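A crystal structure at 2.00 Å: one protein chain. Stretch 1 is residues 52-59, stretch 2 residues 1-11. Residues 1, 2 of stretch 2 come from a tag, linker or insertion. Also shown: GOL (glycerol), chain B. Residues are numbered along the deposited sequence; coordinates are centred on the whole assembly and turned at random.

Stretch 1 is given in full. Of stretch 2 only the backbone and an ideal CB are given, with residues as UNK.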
# COMPACT_ATOMS: atom_id res chain seq x y z
N ALA A 52 -6.03 -2.86 2.43
CA ALA A 52 -4.91 -1.89 2.23
C ALA A 52 -4.91 -1.59 0.76
O ALA A 52 -5.31 -2.43 -0.03
CB ALA A 52 -3.52 -2.52 2.65
N VAL A 53 -4.52 -0.36 0.42
CA VAL A 53 -4.46 0.12 -0.93
C VAL A 53 -3.13 0.88 -1.10
O VAL A 53 -2.39 1.12 -0.10
CB VAL A 53 -5.67 1.08 -1.30
CG1 VAL A 53 -7.05 0.35 -1.12
CG2 VAL A 53 -5.62 2.36 -0.42
N ILE A 54 -2.83 1.22 -2.35
CA ILE A 54 -1.64 1.99 -2.64
C ILE A 54 -2.04 3.31 -3.28
O ILE A 54 -2.70 3.33 -4.29
CB ILE A 54 -0.68 1.24 -3.56
CG1 ILE A 54 -0.19 -0.01 -2.78
CG2 ILE A 54 0.53 2.16 -3.93
CD1 ILE A 54 0.25 -1.08 -3.62
N LEU A 55 -1.60 4.38 -2.65
CA LEU A 55 -1.78 5.72 -3.15
C LEU A 55 -0.54 6.22 -3.89
O LEU A 55 0.59 6.10 -3.41
CB LEU A 55 -2.11 6.68 -2.00
CG LEU A 55 -3.47 6.59 -1.34
CD1 LEU A 55 -3.55 7.80 -0.41
CD2 LEU A 55 -4.71 6.64 -2.36
N PHE A 56 -0.77 6.82 -5.03
CA PHE A 56 0.31 7.37 -5.85
C PHE A 56 0.12 8.87 -6.13
O PHE A 56 -0.97 9.26 -6.51
CB PHE A 56 0.33 6.67 -7.21
CG PHE A 56 1.40 7.18 -8.12
CD1 PHE A 56 2.77 6.99 -7.81
CD2 PHE A 56 1.07 7.93 -9.24
CE1 PHE A 56 3.79 7.47 -8.67
CE2 PHE A 56 2.10 8.42 -10.10
CZ PHE A 56 3.45 8.19 -9.78
N ASP A 57 1.18 9.65 -5.93
CA ASP A 57 1.19 11.10 -6.16
C ASP A 57 1.93 11.41 -7.47
O ASP A 57 3.12 11.24 -7.54
CB ASP A 57 1.96 11.80 -5.04
CG ASP A 57 1.89 13.35 -5.12
OD1 ASP A 57 1.17 13.90 -6.01
OD2 ASP A 57 2.54 14.01 -4.27
N PRO A 58 1.20 11.83 -8.51
CA PRO A 58 1.67 12.31 -9.83
C PRO A 58 2.97 13.11 -9.77
O PRO A 58 3.94 12.78 -10.48
CB PRO A 58 0.52 13.19 -10.29
CG PRO A 58 -0.68 12.49 -9.76
CD PRO A 58 -0.27 11.81 -8.46
N GLU A 59 2.97 14.15 -8.95
CA GLU A 59 4.15 14.96 -8.66
C GLU A 59 4.74 14.44 -7.36
O GLU A 59 4.02 14.13 -6.43
CB GLU A 59 3.75 16.43 -8.49
CG GLU A 59 2.90 16.72 -7.22
CD GLU A 59 2.62 18.23 -6.98
OE1 GLU A 59 3.61 19.01 -6.78
OE2 GLU A 59 1.41 18.61 -6.97
N UNK A 1 -4.50 13.61 -2.72
CA UNK A 1 -4.53 13.20 -4.16
C UNK A 1 -3.27 13.48 -4.96
O UNK A 1 -2.95 14.67 -5.25
CB UNK A 1 -5.69 13.91 -4.86
N UNK A 2 -2.56 12.44 -5.37
CA UNK A 2 -2.76 11.08 -4.88
C UNK A 2 -3.89 10.32 -5.54
O UNK A 2 -5.06 10.64 -5.35
CB UNK A 2 -3.01 11.12 -3.37
N UNK A 3 -3.52 9.31 -6.33
CA UNK A 3 -4.46 8.37 -6.94
C UNK A 3 -4.16 6.95 -6.45
O UNK A 3 -3.06 6.65 -6.03
CB UNK A 3 -4.38 8.44 -8.47
N UNK A 4 -5.16 6.08 -6.54
CA UNK A 4 -4.98 4.67 -6.27
C UNK A 4 -4.37 3.94 -7.46
O UNK A 4 -4.77 4.16 -8.59
CB UNK A 4 -6.32 4.03 -5.89
N UNK A 5 -3.42 3.05 -7.18
CA UNK A 5 -2.86 2.15 -8.17
C UNK A 5 -2.89 0.68 -7.69
O UNK A 5 -2.43 0.37 -6.57
CB UNK A 5 -1.43 2.57 -8.50
N UNK A 6 -3.45 -0.22 -8.51
CA UNK A 6 -3.55 -1.61 -8.04
C UNK A 6 -2.16 -2.19 -7.78
O UNK A 6 -1.25 -2.00 -8.58
CB UNK A 6 -4.30 -2.47 -9.06
N UNK A 7 -2.01 -2.94 -6.68
CA UNK A 7 -0.72 -3.53 -6.28
C UNK A 7 -0.07 -4.41 -7.36
O UNK A 7 1.16 -4.43 -7.50
CB UNK A 7 -0.92 -4.36 -5.01
N UNK A 8 -0.92 -5.11 -8.12
CA UNK A 8 -0.49 -6.04 -9.18
C UNK A 8 0.04 -5.33 -10.43
O UNK A 8 0.63 -5.95 -11.31
CB UNK A 8 -1.66 -6.95 -9.57
N UNK A 9 -0.12 -4.01 -10.46
CA UNK A 9 0.45 -3.20 -11.52
C UNK A 9 1.89 -2.81 -11.15
O UNK A 9 2.64 -2.37 -12.00
CB UNK A 9 -0.41 -1.96 -11.77
N UNK A 10 2.28 -3.02 -9.88
CA UNK A 10 3.57 -2.53 -9.38
C UNK A 10 4.76 -3.42 -9.67
O UNK A 10 4.70 -4.65 -9.67
CB UNK A 10 3.48 -2.33 -7.87
N UNK A 11 5.85 -2.73 -9.92
CA UNK A 11 7.17 -3.34 -10.06
C UNK A 11 7.45 -4.10 -8.74
O UNK A 11 7.26 -3.54 -7.65
CB UNK A 11 8.24 -2.29 -10.35
C1 GOL B . -5.91 -0.16 -4.46
O1 GOL B . -6.47 0.13 -5.73
C2 GOL B . -4.39 -0.16 -4.35
O2 GOL B . -3.70 0.49 -5.36
C3 GOL B . -3.66 -1.50 -4.03
O3 GOL B . -4.12 -2.66 -4.70

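Position 1 has its ideal CB pointing away from stretch 1, with nothing of that stretch within 5.5 Å, so almost any residue would do. It is Gly1, from the expression tag.

Position 2 follows a cis peptide bond and has a positive phi of 82°. Its CB lies sideways, 4.2 Å from Phe56 O and 4.5 Å from Leu55 CD1, so a broad, flat side chain could lie along Leu55 and Asp57. The residue is His2, also from the tag. Its ring presents a face to Asp57 CB, 3.8 Å from the ring centroid.

Position 3 is extended and pairs antiparallel with Phe56: its N donates to Phe56 O (2.6 Å) and its O accepts from Phe56 N (2.5 Å). CB points to the same sheet face as that of Phe56, where a long, flexible apolar chain or an aromatic would suit. Met3 fills it, placing SD 3.7 Å from Phe56 CD2, at the edge of the ring.

Position 4 is the non-hydrogen-bonded partner of Leu55, and its CB shares that residue's face, 4.7 Å from Leu55 CD2 and 5.5 Å from Val53 CB. Leucine, isoleucine, valine or methionine would fit this greasy surface. Leu4 carries CD2 to within 3.6 Å of Val53 CG2 and a tight 3.0 Å of Leu55 CD2.

At position 5 the backbone N donates to Ile54 O (3.0 Å), continuing the ladder. CB lies sideways, 4.6 Å from Phe56 CB, and a branched aliphatic could reach both Ile54 and Phe56. Ile5 does so: CG1 lies 3.7 Å from Ile54 CG2, and CD1 3.6 Å from Phe56 CB.

Position 6 points away, and its phi of -61° and psi of 138° suit proline; Pro6 makes no contact with stretch 1.

Position 7 begins a 3-10 segment. Its CB is 3.8 Å from Ile54 CD1, and its N bonds to glycerol O3 (2.9 Å), so a side chain with an apolar base and a polar end suits it. In His7, CB packs 3.7 Å from Ile54 CD1, while ND1 hydrogen-bonds glycerol O3 at 2.9 Å.

Positions 8 and 9 have no neighbour in stretch 1; polar or apolar residues are equally admissible. They are Asp8 and Leu9.

Position 10 points toward stretch 1, 5.5 Å from Ile54 CD1, calling for a medium or large aliphatic. Leu10 spans the gap, with CD1 3.7 Å from Ile54 CD1.

Position 11 is out of reach of stretch 1, which sets no demand on its side chain; Glu11 caps a backbone N of the helix that follows.

Stretch 2 (1-11) GHMLIPHDLLE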
# COMPACT_ATOMS: atom_id res chain seq x y z
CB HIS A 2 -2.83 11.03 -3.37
CG HIS A 2 -1.50 11.15 -2.70
ND1 HIS A 2 -0.64 10.09 -2.55
CD2 HIS A 2 -0.87 12.22 -2.16
CE1 HIS A 2 0.45 10.49 -1.93
NE2 HIS A 2 0.34 11.78 -1.68
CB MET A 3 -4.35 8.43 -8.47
CG MET A 3 -3.34 7.44 -9.08
SD MET A 3 -2.42 7.97 -10.55
CE MET A 3 -3.06 6.86 -11.76
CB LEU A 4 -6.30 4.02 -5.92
CG LEU A 4 -6.98 4.43 -4.62
CD1 LEU A 4 -8.26 3.68 -4.49
CD2 LEU A 4 -6.12 4.18 -3.44
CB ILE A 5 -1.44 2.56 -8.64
CG1 ILE A 5 -0.44 2.65 -7.50
CG2 ILE A 5 -1.45 3.91 -9.33
CD1 ILE A 5 0.91 3.18 -7.97
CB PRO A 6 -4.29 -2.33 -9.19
CG PRO A 6 -4.14 -1.46 -10.36
CD PRO A 6 -4.05 -0.05 -9.84
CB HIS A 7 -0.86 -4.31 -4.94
CG HIS A 7 -1.81 -5.49 -5.03
ND1 HIS A 7 -3.17 -5.36 -4.86
CD2 HIS A 7 -1.59 -6.80 -5.29
CE1 HIS A 7 -3.75 -6.54 -5.01
NE2 HIS A 7 -2.81 -7.43 -5.28
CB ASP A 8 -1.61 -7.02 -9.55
CG ASP A 8 -2.95 -6.34 -9.74
OD1 ASP A 8 -3.62 -5.99 -8.72
OD2 ASP A 8 -3.36 -6.21 -10.90
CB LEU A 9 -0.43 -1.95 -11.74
CG LEU A 9 -0.20 -1.05 -12.95
CD1 LEU A 9 -0.59 -1.82 -14.22
CD2 LEU A 9 -0.99 0.25 -12.80
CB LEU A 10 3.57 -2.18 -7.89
CG LEU A 10 2.89 -0.88 -7.46
CD1 LEU A 10 3.06 -0.72 -5.99
CD2 LEU A 10 3.38 0.37 -8.19
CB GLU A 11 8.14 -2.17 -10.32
CG GLU A 11 9.50 -2.56 -10.83
CD GLU A 11 10.41 -2.93 -9.69
OE1 GLU A 11 10.61 -2.08 -8.81
OE2 GLU A 11 10.88 -4.08 -9.68
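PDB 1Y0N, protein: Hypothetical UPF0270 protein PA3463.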